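Local coordinates for protein transcriptional regulator (PDB 7DWM) that binds the small autoinducer 3,5-dimethylpyrazin-2-ol in a PAS-type domain and, as a phage regulator with a LuxR-type helix-turn-helix, probably binds DNA to control transcription, at residues A[33-38]-A[58-63]; A[46-51]-A[65-70]; A[88-93]-A[105-110]. All blocks are in the same frame, centred on the assembly; numbering follows the deposited sequence.

Contact 1: A[33-38]-A[58-63]; sequences TKSVFI and LTDADM
The two segments run past each other as a turn entering strand 37-40 and an irregular loop, nearest at Val36 and Thr59, and one straight backbone bond ties them: Phe37 N gives its hydrogen to Leu58 O at 3.0 Å, nearly along the C=O axis. The same carbonyl receives a CA-H...O contact from Val36, whose CG1, anti to its backbone N, lies alongside it. Phe37 carries most of the packing. With CG anti to the carbonyl carbon (chi1 -83°), its ring reaches across to the loop, where a flat, wide hydrocarbon can meet three side chains at once. Leu58 crosses it obliquely, CD1 to Phe37 CD1 at 3.8 Å. Asp62 reaches it tip to tip, OD2 3.6 Å from Phe37 CE1. Asp60 crosses at about a right angle, its OD1 3.6 Å from Phe37 CZ and its carboxylate plane turned 87° from the ring. The charge of Asp60 is met by a salt bridge from OD2 to Lys31, which probably favours the ionised form, and the side chain touches the bound ligand. Asp60, Lys31 and Phe44 belong to the 3,5-dimethylpyrazin-2-ol pocket; Phe37 packs against Asp60 and, nearly perpendicularly, the Phe44 ring, behind that pocket of the PAS fold.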
ATOM      1  N   THR A  33       6.686  26.162  -2.608  1.00 99.53           N
ATOM      2  CA  THR A  33       7.909  25.845  -3.330  1.00112.60           C
ATOM      3  C   THR A  33       9.151  26.144  -2.508  1.00113.30           C
ATOM      4  O   THR A  33      10.249  25.741  -2.907  1.00103.03           O
ATOM      5  CB  THR A  33       7.968  26.610  -4.655  1.00110.64           C
ATOM      6  OG1 THR A  33       9.220  26.348  -5.304  1.00118.93           O
ATOM      7  CG2 THR A  33       7.840  28.110  -4.417  1.00107.25           C
ATOM      8  N   LYS A  34       9.014  26.875  -1.405  1.00108.28           N
ATOM      9  CA  LYS A  34      10.085  27.046  -0.438  1.00119.84           C
ATOM     10  C   LYS A  34       9.967  26.049   0.711  1.00111.54           C
ATOM     11  O   LYS A  34      10.607  26.227   1.754  1.00106.88           O
ATOM     12  CB  LYS A  34      10.097  28.484   0.079  1.00126.18           C
ATOM     13  CG  LYS A  34      10.720  29.478  -0.889  1.00118.15           C
ATOM     14  CD  LYS A  34       9.989  30.808  -0.868  1.00128.91           C
ATOM     15  CE  LYS A  34      10.664  31.792   0.074  1.00115.66           C
ATOM     16  NZ  LYS A  34       9.915  33.075   0.173  1.00118.57           N
ATOM     17  N   SER A  35       9.175  24.990   0.519  1.00115.99           N
ATOM     18  CA  SER A  35       8.835  24.002   1.545  1.00113.10           C
ATOM     19  C   SER A  35       8.353  24.641   2.843  1.00109.66           C
ATOM     20  O   SER A  35       8.507  24.058   3.923  1.00105.21           O
ATOM     21  CB  SER A  35      10.022  23.074   1.827  1.00 79.34           C
ATOM     22  OG  SER A  35       9.905  22.476   3.108  1.00112.13           O
ATOM     23  N   VAL A  36       7.768  25.832   2.766  1.00106.13           N
ATOM     24  CA  VAL A  36       7.220  26.512   3.930  1.00109.22           C
ATOM     25  C   VAL A  36       5.739  26.179   4.063  1.00105.92           C
ATOM     26  O   VAL A  36       4.990  26.230   3.080  1.00116.08           O
ATOM     27  CB  VAL A  36       7.446  28.029   3.825  1.00119.35           C
ATOM     28  CG1 VAL A  36       7.219  28.696   5.149  1.00116.79           C
ATOM     29  CG2 VAL A  36       8.859  28.314   3.341  1.00109.79           C
ATOM     30  N   PHE A  37       5.315  25.841   5.282  1.00100.24           N
ATOM     31  CA  PHE A  37       3.945  25.406   5.540  1.00111.29           C
ATOM     32  C   PHE A  37       2.939  26.487   5.155  1.00115.12           C
ATOM     33  O   PHE A  37       3.123  27.660   5.493  1.00128.84           O
ATOM     34  CB  PHE A  37       3.774  25.075   7.027  1.00105.38           C
ATOM     35  CG  PHE A  37       4.220  23.694   7.411  1.00109.10           C
ATOM     36  CD1 PHE A  37       4.416  23.366   8.744  1.00112.98           C
ATOM     37  CD2 PHE A  37       4.429  22.721   6.450  1.00104.67           C
ATOM     38  CE1 PHE A  37       4.821  22.094   9.110  1.00119.84           C
ATOM     39  CE2 PHE A  37       4.831  21.450   6.810  1.00 93.19           C
ATOM     40  CZ  PHE A  37       5.030  21.138   8.138  1.00107.01           C
ATOM     41  N   ILE A  38       1.873  26.110   4.452  1.00109.81           N
ATOM     42  CA  ILE A  38       0.723  26.997   4.310  1.00 97.26           C
ATOM     43  C   ILE A  38      -0.415  26.573   5.234  1.00100.95           C
ATOM     44  O   ILE A  38      -1.085  27.417   5.830  1.00101.60           O
ATOM     45  CB  ILE A  38       0.246  27.119   2.845  1.00101.13           C
ATOM     46  CG1 ILE A  38       1.298  27.809   1.957  1.00101.53           C
ATOM     47  CG2 ILE A  38      -1.090  27.894   2.791  1.00 94.57           C
ATOM     48  CD1 ILE A  38       2.253  26.943   1.274  1.00 92.21           C
ATOM     49  N   LEU A  58       6.513  28.189   8.775  1.00133.15           N
ATOM     50  CA  LEU A  58       7.895  27.755   9.099  1.00115.16           C
ATOM     51  C   LEU A  58       8.307  26.620   8.168  1.00118.65           C
ATOM     52  O   LEU A  58       7.498  26.226   7.317  1.00122.08           O
ATOM     53  CB  LEU A  58       7.947  27.289  10.550  1.00 91.17           C
ATOM     54  CG  LEU A  58       6.617  27.369  11.280  1.00114.15           C
ATOM     55  CD1 LEU A  58       5.621  26.423  10.648  1.00111.27           C
ATOM     56  CD2 LEU A  58       6.804  27.049  12.746  1.00 99.21           C
ATOM     57  N   THR A  59       9.554  26.173   8.307  1.00104.40           N
ATOM     58  CA  THR A  59      10.084  25.036   7.523  1.00103.48           C
ATOM     59  C   THR A  59       9.848  23.745   8.308  1.00101.71           C
ATOM     60  O   THR A  59       9.256  23.802   9.389  1.00100.84           O
ATOM     61  CB  THR A  59      11.581  25.205   7.271  1.00110.35           C
ATOM     62  OG1 THR A  59      12.130  25.643   8.508  1.00113.79           O
ATOM     63  CG2 THR A  59      11.884  26.223   6.199  1.00 98.17           C
ATOM     64  N   ASP A  60      10.329  22.619   7.793  1.00107.82           N
ATOM     65  CA  ASP A  60      10.093  21.358   8.484  1.00104.68           C
ATOM     66  C   ASP A  60      10.861  21.262   9.795  1.00103.20           C
ATOM     67  O   ASP A  60      10.529  20.416  10.634  1.00 96.77           O
ATOM     68  CB  ASP A  60      10.425  20.184   7.568  1.00103.71           C
ATOM     69  CG  ASP A  60       9.266  19.816   6.666  1.00 91.34           C
ATOM     70  OD1 ASP A  60       8.154  19.604   7.193  1.00 81.82           O
ATOM     71  OD2 ASP A  60       9.463  19.739   5.435  1.00 96.97           O
ATOM     72  N   ALA A  61      11.867  22.112   9.996  1.00106.71           N
ATOM     73  CA  ALA A  61      12.581  22.177  11.269  1.00 96.13           C
ATOM     74  C   ALA A  61      11.644  22.855  12.259  1.00102.64           C
ATOM     75  O   ALA A  61      11.790  24.021  12.632  1.00 88.85           O
ATOM     76  CB  ALA A  61      13.888  22.938  11.132  1.00 77.06           C
ATOM     77  N   ASP A  62      10.657  22.088  12.692  1.00111.74           N
ATOM     78  CA  ASP A  62       9.574  22.612  13.509  1.00109.23           C
ATOM     79  C   ASP A  62      10.010  22.674  14.967  1.00113.77           C
ATOM     80  O   ASP A  62      11.189  22.505  15.297  1.00124.60           O
ATOM     81  CB  ASP A  62       8.328  21.746  13.348  1.00120.64           C
ATOM     82  CG  ASP A  62       7.511  22.105  12.116  1.00114.83           C
ATOM     83  OD1 ASP A  62       6.500  22.813  12.287  1.00115.11           O
ATOM     84  OD2 ASP A  62       7.871  21.686  10.992  1.00107.29           O
ATOM     85  N   MET A  63       9.036  22.922  15.841  1.00127.51           N
ATOM     86  CA  MET A  63       9.220  22.988  17.282  1.00148.02           C
ATOM     87  C   MET A  63       8.912  21.595  17.839  1.00138.66           C
ATOM     88  O   MET A  63       8.073  20.877  17.285  1.00124.42           O
ATOM     89  CB  MET A  63       8.268  24.010  17.916  1.00151.47           C
ATOM     90  CG  MET A  63       8.152  25.414  17.318  1.00156.66           C
ATOM     91  SD  MET A  63       8.940  26.784  18.175  1.00156.33           S
ATOM     92  CE  MET A  63       7.437  27.439  18.915  1.00131.32           C
TER

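Contact 2: A[46-51]-A[65-70]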
ATOM      1  N   GLU A  46      -0.345  17.805  15.684  1.00 97.55           N
ATOM      2  CA  GLU A  46      -0.264  17.017  16.903  1.00 94.23           C
ATOM      3  C   GLU A  46       0.721  15.863  16.807  1.00 99.24           C
ATOM      4  O   GLU A  46       1.182  15.374  17.845  1.00101.90           O
ATOM      5  CB  GLU A  46      -1.649  16.476  17.267  1.00 87.70           C
ATOM      6  CG  GLU A  46      -1.764  15.992  18.697  1.00 85.00           C
ATOM      7  CD  GLU A  46      -3.085  16.366  19.326  1.00113.78           C
ATOM      8  OE1 GLU A  46      -3.871  17.093  18.679  1.00112.63           O
ATOM      9  OE2 GLU A  46      -3.337  15.930  20.467  1.00111.90           O
ATOM     10  N   LEU A  47       1.074  15.429  15.598  1.00 99.90           N
ATOM     11  CA  LEU A  47       2.084  14.383  15.474  1.00107.54           C
ATOM     12  C   LEU A  47       3.477  14.955  15.711  1.00 91.97           C
ATOM     13  O   LEU A  47       4.342  14.293  16.296  1.00 99.93           O
ATOM     14  CB  LEU A  47       1.984  13.721  14.103  1.00 83.45           C
ATOM     15  CG  LEU A  47       3.006  12.631  13.802  1.00 76.54           C
ATOM     16  CD1 LEU A  47       2.534  11.333  14.425  1.00 63.88           C
ATOM     17  CD2 LEU A  47       3.223  12.458  12.304  1.00 68.91           C
ATOM     18  N   VAL A  48       3.703  16.190  15.271  1.00 95.95           N
ATOM     19  CA  VAL A  48       4.824  16.987  15.747  1.00107.23           C
ATOM     20  C   VAL A  48       4.345  17.560  17.078  1.00116.24           C
ATOM     21  O   VAL A  48       3.153  17.476  17.395  1.00116.63           O
ATOM     22  CB  VAL A  48       5.204  18.064  14.710  1.00112.42           C
ATOM     23  CG1 VAL A  48       6.318  18.987  15.205  1.00109.18           C
ATOM     24  CG2 VAL A  48       5.615  17.405  13.397  1.00100.35           C
ATOM     25  N   GLY A  49       5.249  18.127  17.872  1.00113.04           N
ATOM     26  CA  GLY A  49       4.923  18.633  19.197  1.00126.61           C
ATOM     27  C   GLY A  49       3.930  19.783  19.238  1.00125.18           C
ATOM     28  O   GLY A  49       3.629  20.309  20.314  1.00118.95           O
ATOM     29  N   MET A  50       3.406  20.176  18.073  1.00126.53           N
ATOM     30  CA  MET A  50       2.567  21.373  17.936  1.00106.05           C
ATOM     31  C   MET A  50       1.114  21.071  18.306  1.00106.35           C
ATOM     32  O   MET A  50       0.170  21.283  17.543  1.00113.68           O
ATOM     33  CB  MET A  50       2.690  21.911  16.516  1.00 99.02           C
ATOM     34  CG  MET A  50       4.123  21.965  15.979  1.00108.53           C
ATOM     35  SD  MET A  50       5.232  23.171  16.774  1.00126.34           S
ATOM     36  CE  MET A  50       5.609  22.366  18.322  1.00121.65           C
ATOM     37  N   LYS A  51       0.937  20.562  19.527  1.00116.46           N
ATOM     38  CA  LYS A  51      -0.401  20.175  20.052  1.00115.89           C
ATOM     39  C   LYS A  51      -1.376  21.342  19.924  1.00123.27           C
ATOM     40  O   LYS A  51      -2.364  21.210  19.193  1.00131.22           O
ATOM     41  CB  LYS A  51      -0.306  19.776  21.524  1.00115.34           C
ATOM     42  CG  LYS A  51      -1.313  18.738  21.989  1.00 99.76           C
ATOM     43  CD  LYS A  51      -2.738  19.192  21.874  1.00103.81           C
ATOM     44  CE  LYS A  51      -3.676  18.382  22.741  1.00109.92           C
ATOM     45  NZ  LYS A  51      -3.047  17.992  24.024  1.00103.09           N
ATOM     46  N   CYS A  65       9.925  18.368  18.242  1.00117.84           N
ATOM     47  CA  CYS A  65       9.885  16.975  17.799  1.00102.17           C
ATOM     48  C   CYS A  65      11.111  16.653  16.971  1.00 98.33           C
ATOM     49  O   CYS A  65      11.674  17.523  16.306  1.00 95.48           O
ATOM     50  CB  CYS A  65       8.619  16.643  16.991  1.00112.51           C
ATOM     51  SG  CYS A  65       8.488  14.876  16.653  1.00 97.94           S
ATOM     52  N   GLU A  66      11.499  15.381  17.016  1.00 88.73           N
ATOM     53  CA  GLU A  66      12.753  14.929  16.429  1.00 80.34           C
ATOM     54  C   GLU A  66      12.704  14.940  14.909  1.00 88.47           C
ATOM     55  O   GLU A  66      13.764  14.906  14.268  1.00103.00           O
ATOM     56  CB  GLU A  66      13.089  13.519  16.926  1.00 86.53           C
ATOM     57  CG  GLU A  66      13.103  13.379  18.439  1.00 80.28           C
ATOM     58  CD  GLU A  66      14.503  13.277  19.011  1.00 80.49           C
ATOM     59  OE1 GLU A  66      14.622  12.975  20.217  1.00 72.74           O
ATOM     60  OE2 GLU A  66      15.479  13.499  18.259  1.00 70.84           O
ATOM     61  N   THR A  67      11.493  14.963  14.334  1.00 99.23           N
ATOM     62  CA  THR A  67      11.327  15.109  12.895  1.00 64.77           C
ATOM     63  C   THR A  67      12.252  16.164  12.320  1.00 78.84           C
ATOM     64  O   THR A  67      12.774  15.990  11.214  1.00 79.17           O
ATOM     65  CB  THR A  67       9.874  15.463  12.577  1.00 88.84           C
ATOM     66  OG1 THR A  67       9.357  16.349  13.571  1.00102.92           O
ATOM     67  CG2 THR A  67       9.018  14.203  12.550  1.00 89.92           C
ATOM     68  N   ALA A  68      12.492  17.247  13.063  1.00 91.43           N
ATOM     69  CA  ALA A  68      13.266  18.368  12.540  1.00 81.47           C
ATOM     70  C   ALA A  68      14.654  17.951  12.067  1.00 94.84           C
ATOM     71  O   ALA A  68      15.210  18.574  11.151  1.00 90.04           O
ATOM     72  CB  ALA A  68      13.385  19.467  13.600  1.00 92.84           C
ATOM     73  N   ALA A  69      15.233  16.906  12.666  1.00 81.93           N
ATOM     74  CA  ALA A  69      16.567  16.489  12.250  1.00 57.22           C
ATOM     75  C   ALA A  69      16.604  16.038  10.797  1.00 84.81           C
ATOM     76  O   ALA A  69      17.663  16.117  10.162  1.00 98.62           O
ATOM     77  CB  ALA A  69      17.079  15.369  13.157  1.00 77.94           C
ATOM     78  N   PHE A  70      15.476  15.585  10.255  1.00100.79           N
ATOM     79  CA  PHE A  70      15.374  15.214   8.852  1.00 93.84           C
ATOM     80  C   PHE A  70      14.627  16.254   8.033  1.00102.83           C
ATOM     81  O   PHE A  70      14.290  15.991   6.872  1.00 96.52           O
ATOM     82  CB  PHE A  70      14.696  13.850   8.715  1.00 85.90           C
ATOM     83  CG  PHE A  70      15.579  12.703   9.089  1.00 82.71           C
ATOM     84  CD1 PHE A  70      16.289  12.018   8.119  1.00 85.98           C
ATOM     85  CD2 PHE A  70      15.712  12.317  10.411  1.00 82.56           C
ATOM     86  CE1 PHE A  70      17.109  10.962   8.460  1.00 75.96           C
ATOM     87  CE2 PHE A  70      16.532  11.263  10.757  1.00 74.95           C
ATOM     88  CZ  PHE A  70      17.231  10.585   9.782  1.00 84.33           C
TER
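Van der Waals packing carries this small contact, which buries 147 Å² between the end of helix 42-47 and the loop that leads to helix 71-80. Val48, the first residue to leave helical geometry, supplies both of its branches. CG1, anti to the backbone N (chi1 176°), packs on Cys65 CB at 3.7 Å; CG2, anti to the carbonyl carbon, turns to Thr67 and lies 3.9 Å from its OG1, the two side chains crossing obliquely. A beta-branched valine suits this spot because its two methyls can serve two neighbours at once. The backbone of Gly49 passes close to the compact Cys65, whose CB is 3.8 Å from Gly49 N.

Between the two segments there is no backbone hydrogen bond; within 65-70, Ala69 N to Glu66 O and Phe70 N to Thr67 O wind residues 66-69 into a 3-10 turn, while Met50 centres an inverse gamma turn.

Polar groups have a smaller share. Thr67 holds OG1 in the crowded position between backbone N and carbonyl carbon (chi1 38°), which turns it to Val48 CG2, and its side chain also touches His94, Tyr96 and the bound 3,5-dimethylpyrazin-2-ol. With mostly carbon atoms meeting, and Thr67 OG1 and Gly49 N touching carbons without a bond across the contact, cohesion probably rests on shape and exclusion of water, and Val48 backs a threonine of the ligand pocket through a weakly directional contact.

Contact 3: A[88-93]-A[105-110]; sequences KIVLDV and FTKTPL. With A1U (3,5-dimethylpyrazin-2-ol), chain C.
Phe105 sets CG anti to its carbonyl carbon (chi1 -83°) and turns its ring plane nearly perpendicular to the plane of CA, CB and CG (chi2 -88°), while Lys107, with CG likewise anti to the carbonyl carbon, bends at chi3 (74°) to bring NZ to OAI of the ligand. One face of the phenyl ring is against 3,5-dimethylpyrazin-2-ol, whose CAC stands 3.7 Å above its plane, offset toward the rim, and Phe105 CZ is 3.5 Å from the methyl carbon CAG. A flat aromatic side chain is well matched to this flat, methylated heterocycle. Lys107 NZ donates a weak hydrogen bond of 3.4 Å to OAI of the ligand; its stronger partners are Gln77 and Asp78, which hold NZ in position.

Strands 88-96 and 99-110 form an antiparallel hairpin in the PAS sheet, and here Lys88 pairs with Lys107 and Val90 with Phe105, both hydrogen-bonded pairs, about the non-hydrogen-bonded pair Ile89 and Thr106. Lys88 N to Lys107 O, 2.9 Å, is nearly straight, whereas Val90 N approaches Phe105 O from above the carbonyl plane. Alternation sends Val90, Phe105 and Lys107 to the ligand side; Ile89 and Thr106 take the reverse face, their CG2 methyls side by side at 4.1 Å, and Ile89 packs there on Arg133 of the second subunit.

Asp92 crosses the Phe105 ring at about a right angle, Asp92 OD2 3.5 Å from Phe105 CD2. Asp92 OD2 also lies 3.3 Å from ligand CAB, while OD1 is hydrogen-bonded to His94.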
ATOM      1  N   LYS A  88       4.775  10.781  -4.867  1.00107.34           N
ATOM      2  CA  LYS A  88       5.817   9.954  -4.280  1.00101.91           C
ATOM      3  C   LYS A  88       5.497   9.688  -2.818  1.00 99.60           C
ATOM      4  O   LYS A  88       5.082  10.587  -2.077  1.00 96.15           O
ATOM      5  CB  LYS A  88       7.214  10.590  -4.397  1.00 96.89           C
ATOM      6  CG  LYS A  88       7.806  10.613  -5.808  1.00 89.39           C
ATOM      7  CD  LYS A  88       7.285  11.813  -6.582  1.00110.54           C
ATOM      8  CE  LYS A  88       7.110  11.520  -8.061  1.00127.00           C
ATOM      9  NZ  LYS A  88       6.993  12.790  -8.833  1.00116.63           N
ATOM     10  N   ILE A  89       5.696   8.441  -2.413  1.00 99.42           N
ATOM     11  CA  ILE A  89       5.381   7.967  -1.076  1.00 92.72           C
ATOM     12  C   ILE A  89       6.670   7.896  -0.274  1.00 82.28           C
ATOM     13  O   ILE A  89       7.687   7.364  -0.746  1.00 81.43           O
ATOM     14  CB  ILE A  89       4.668   6.602  -1.123  1.00 89.47           C
ATOM     15  CG1 ILE A  89       3.521   6.637  -2.137  1.00106.38           C
ATOM     16  CG2 ILE A  89       4.119   6.229   0.233  1.00 77.13           C
ATOM     17  CD1 ILE A  89       3.190   5.280  -2.730  1.00 93.47           C
ATOM     18  N   VAL A  90       6.633   8.445   0.930  1.00 85.40           N
ATOM     19  CA  VAL A  90       7.756   8.422   1.851  1.00 87.99           C
ATOM     20  C   VAL A  90       7.408   7.628   3.097  1.00 74.54           C
ATOM     21  O   VAL A  90       6.372   7.858   3.746  1.00 73.59           O
ATOM     22  CB  VAL A  90       8.237   9.843   2.168  1.00 90.28           C
ATOM     23  CG1 VAL A  90       7.466  10.429   3.277  1.00 94.89           C
ATOM     24  CG2 VAL A  90       9.737   9.773   2.631  1.00 75.03           C
ATOM     25  N   LEU A  91       8.239   6.627   3.375  1.00 71.65           N
ATOM     26  CA  LEU A  91       8.252   5.897   4.628  1.00 77.98           C
ATOM     27  C   LEU A  91       8.996   6.739   5.649  1.00 77.61           C
ATOM     28  O   LEU A  91      10.212   6.937   5.533  1.00 72.16           O
ATOM     29  CB  LEU A  91       8.914   4.531   4.451  1.00 65.48           C
ATOM     30  CG  LEU A  91       9.221   3.699   5.712  1.00 55.73           C
ATOM     31  CD1 LEU A  91       7.945   3.322   6.452  1.00 62.00           C
ATOM     32  CD2 LEU A  91      10.022   2.455   5.355  1.00 54.65           C
ATOM     33  N   ASP A  92       8.273   7.243   6.638  1.00 64.67           N
ATOM     34  CA  ASP A  92       8.818   8.077   7.699  1.00 75.90           C
ATOM     35  C   ASP A  92       8.675   7.315   9.008  1.00 68.10           C
ATOM     36  O   ASP A  92       7.578   7.208   9.560  1.00 64.53           O
ATOM     37  CB  ASP A  92       8.079   9.415   7.748  1.00 68.47           C
ATOM     38  CG  ASP A  92       8.770  10.517   6.946  1.00 87.65           C
ATOM     39  OD1 ASP A  92       9.862  10.979   7.322  1.00 80.05           O
ATOM     40  OD2 ASP A  92       8.223  10.963   5.935  1.00 97.03           O
ATOM     41  N   VAL A  93       9.779   6.777   9.505  1.00 64.28           N
ATOM     42  CA  VAL A  93       9.795   6.119  10.802  1.00 83.39           C
ATOM     43  C   VAL A  93      10.485   7.060  11.777  1.00 76.80           C
ATOM     44  O   VAL A  93      11.679   7.368  11.626  1.00 67.88           O
ATOM     45  CB  VAL A  93      10.488   4.751  10.737  1.00 63.07           C
ATOM     46  CG1 VAL A  93      10.461   4.092  12.102  1.00 53.95           C
ATOM     47  CG2 VAL A  93       9.792   3.870   9.709  1.00 67.72           C
ATOM     48  N   PHE A 105       4.091   8.953   4.379  1.00 62.00           N
ATOM     49  CA  PHE A 105       3.782  10.314   3.944  1.00 80.37           C
ATOM     50  C   PHE A 105       3.790  10.359   2.421  1.00 81.58           C
ATOM     51  O   PHE A 105       4.848  10.242   1.795  1.00 79.17           O
ATOM     52  CB  PHE A 105       4.756  11.325   4.545  1.00 80.62           C
ATOM     53  CG  PHE A 105       4.390  11.752   5.936  1.00 72.05           C
ATOM     54  CD1 PHE A 105       3.531  12.819   6.147  1.00 84.23           C
ATOM     55  CD2 PHE A 105       4.891  11.073   7.035  1.00 74.21           C
ATOM     56  CE1 PHE A 105       3.185  13.207   7.429  1.00 80.56           C
ATOM     57  CE2 PHE A 105       4.548  11.454   8.319  1.00 77.16           C
ATOM     58  CZ  PHE A 105       3.693  12.523   8.515  1.00 82.82           C
ATOM     59  N   THR A 106       2.602  10.518   1.839  1.00 77.68           N
ATOM     60  CA  THR A 106       2.422  10.616   0.395  1.00 93.70           C
ATOM     61  C   THR A 106       2.456  12.080  -0.033  1.00 92.47           C
ATOM     62  O   THR A 106       1.613  12.878   0.397  1.00 86.72           O
ATOM     63  CB  THR A 106       1.102   9.966  -0.026  1.00 93.11           C
ATOM     64  OG1 THR A 106       0.017  10.869   0.205  1.00 95.83           O
ATOM     65  CG2 THR A 106       0.874   8.696   0.763  1.00100.00           C
ATOM     66  N   LYS A 107       3.431  12.430  -0.873  1.00 96.42           N
ATOM     67  CA  LYS A 107       3.613  13.808  -1.311  1.00110.41           C
ATOM     68  C   LYS A 107       3.336  13.924  -2.803  1.00118.43           C
ATOM     69  O   LYS A 107       3.923  13.197  -3.612  1.00102.71           O
ATOM     70  CB  LYS A 107       5.019  14.293  -0.965  1.00107.42           C
ATOM     71  CG  LYS A 107       5.372  13.979   0.481  1.00107.38           C
ATOM     72  CD  LYS A 107       6.854  14.100   0.802  1.00 88.01           C
ATOM     73  CE  LYS A 107       7.291  15.551   0.873  1.00 92.77           C
ATOM     74  NZ  LYS A 107       8.670  15.686   1.417  1.00 84.76           N
ATOM     75  N   THR A 108       2.422  14.834  -3.142  1.00119.89           N
ATOM     76  CA  THR A 108       1.870  15.070  -4.465  1.00117.87           C
ATOM     77  C   THR A 108       2.068  16.527  -4.875  1.00121.63           C
ATOM     78  O   THR A 108       2.071  17.415  -4.024  1.00119.59           O
ATOM     79  CB  THR A 108       0.375  14.727  -4.504  1.00 98.81           C
ATOM     80  OG1 THR A 108      -0.124  14.945  -5.828  1.00122.40           O
ATOM     81  CG2 THR A 108      -0.396  15.575  -3.492  1.00104.07           C
ATOM     82  N   PRO A 109       2.245  16.785  -6.171  1.00130.07           N
ATOM     83  CA  PRO A 109       2.331  18.182  -6.632  1.00122.00           C
ATOM     84  C   PRO A 109       1.026  18.939  -6.406  1.00112.74           C
ATOM     85  O   PRO A 109      -0.068  18.416  -6.619  1.00119.12           O
ATOM     86  CB  PRO A 109       2.648  18.041  -8.127  1.00112.54           C
ATOM     87  CG  PRO A 109       3.100  16.611  -8.317  1.00117.33           C
ATOM     88  CD  PRO A 109       2.392  15.820  -7.267  1.00129.60           C
ATOM     89  N   LEU A 110       1.152  20.191  -5.974  1.00109.99           N
ATOM     90  CA  LEU A 110      -0.003  21.065  -5.769  1.00121.35           C
ATOM     91  C   LEU A 110      -0.309  21.872  -7.025  1.00140.96           C
ATOM     92  O   LEU A 110       0.427  22.799  -7.393  1.00137.04           O
ATOM     93  CB  LEU A 110       0.202  21.963  -4.554  1.00109.12           C
ATOM     94  CG  LEU A 110      -1.056  22.752  -4.173  1.00113.74           C
ATOM     95  CD1 LEU A 110      -1.264  22.840  -2.668  1.00101.71           C
ATOM     96  CD2 LEU A 110      -1.006  24.136  -4.742  1.00118.11           C
TER
HETATM   97  CAB A1U C 301       7.634  13.869   7.336  1.00 90.98           C
HETATM   98  CAC A1U C 301       6.827  14.533   8.292  1.00 90.18           C
HETATM   99  CAE A1U C 301       6.322  16.169   6.691  1.00 78.76           C
HETATM  100  CAF A1U C 301       7.149  15.442   5.808  1.00 91.86           C
HETATM  101  CAG A1U C 301       6.694  13.960   9.677  1.00 73.64           C
HETATM  102  CAH A1U C 301       5.613  17.428   6.295  1.00 87.10           C
HETATM  103  NAA A1U C 301       7.815  14.318   6.066  1.00 87.64           N
HETATM  104  NAD A1U C 301       6.181  15.682   7.939  1.00 81.19           N
HETATM  105  OAI A1U C 301       7.267  15.988   4.515  1.00 82.36           O

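In the fold
All three contacts lie within the PAS fold and supply residues to one ligand pocket: Asp60 from contact 1, Thr67 from contact 2, and Asp92, Phe105 and Lys107 from contact 3. Along the chain, contacts 1 and 2 alternate their segments, so strand 37-40, helix 42-47 and the loop before helix 71-80 are interlaced; their centres are about 12 Å apart and they touch through Met63 and Val48. Contact 3 follows later, its centre about 15 Å from that of contact 1 and 16 Å from that of contact 2. It shares the antiparallel sheet with contact 1 and meets contact 2 where Leu47 packs on Phe105. Sheet and loop thus both contribute to the pocket, which Phe44 and Phe74 also line.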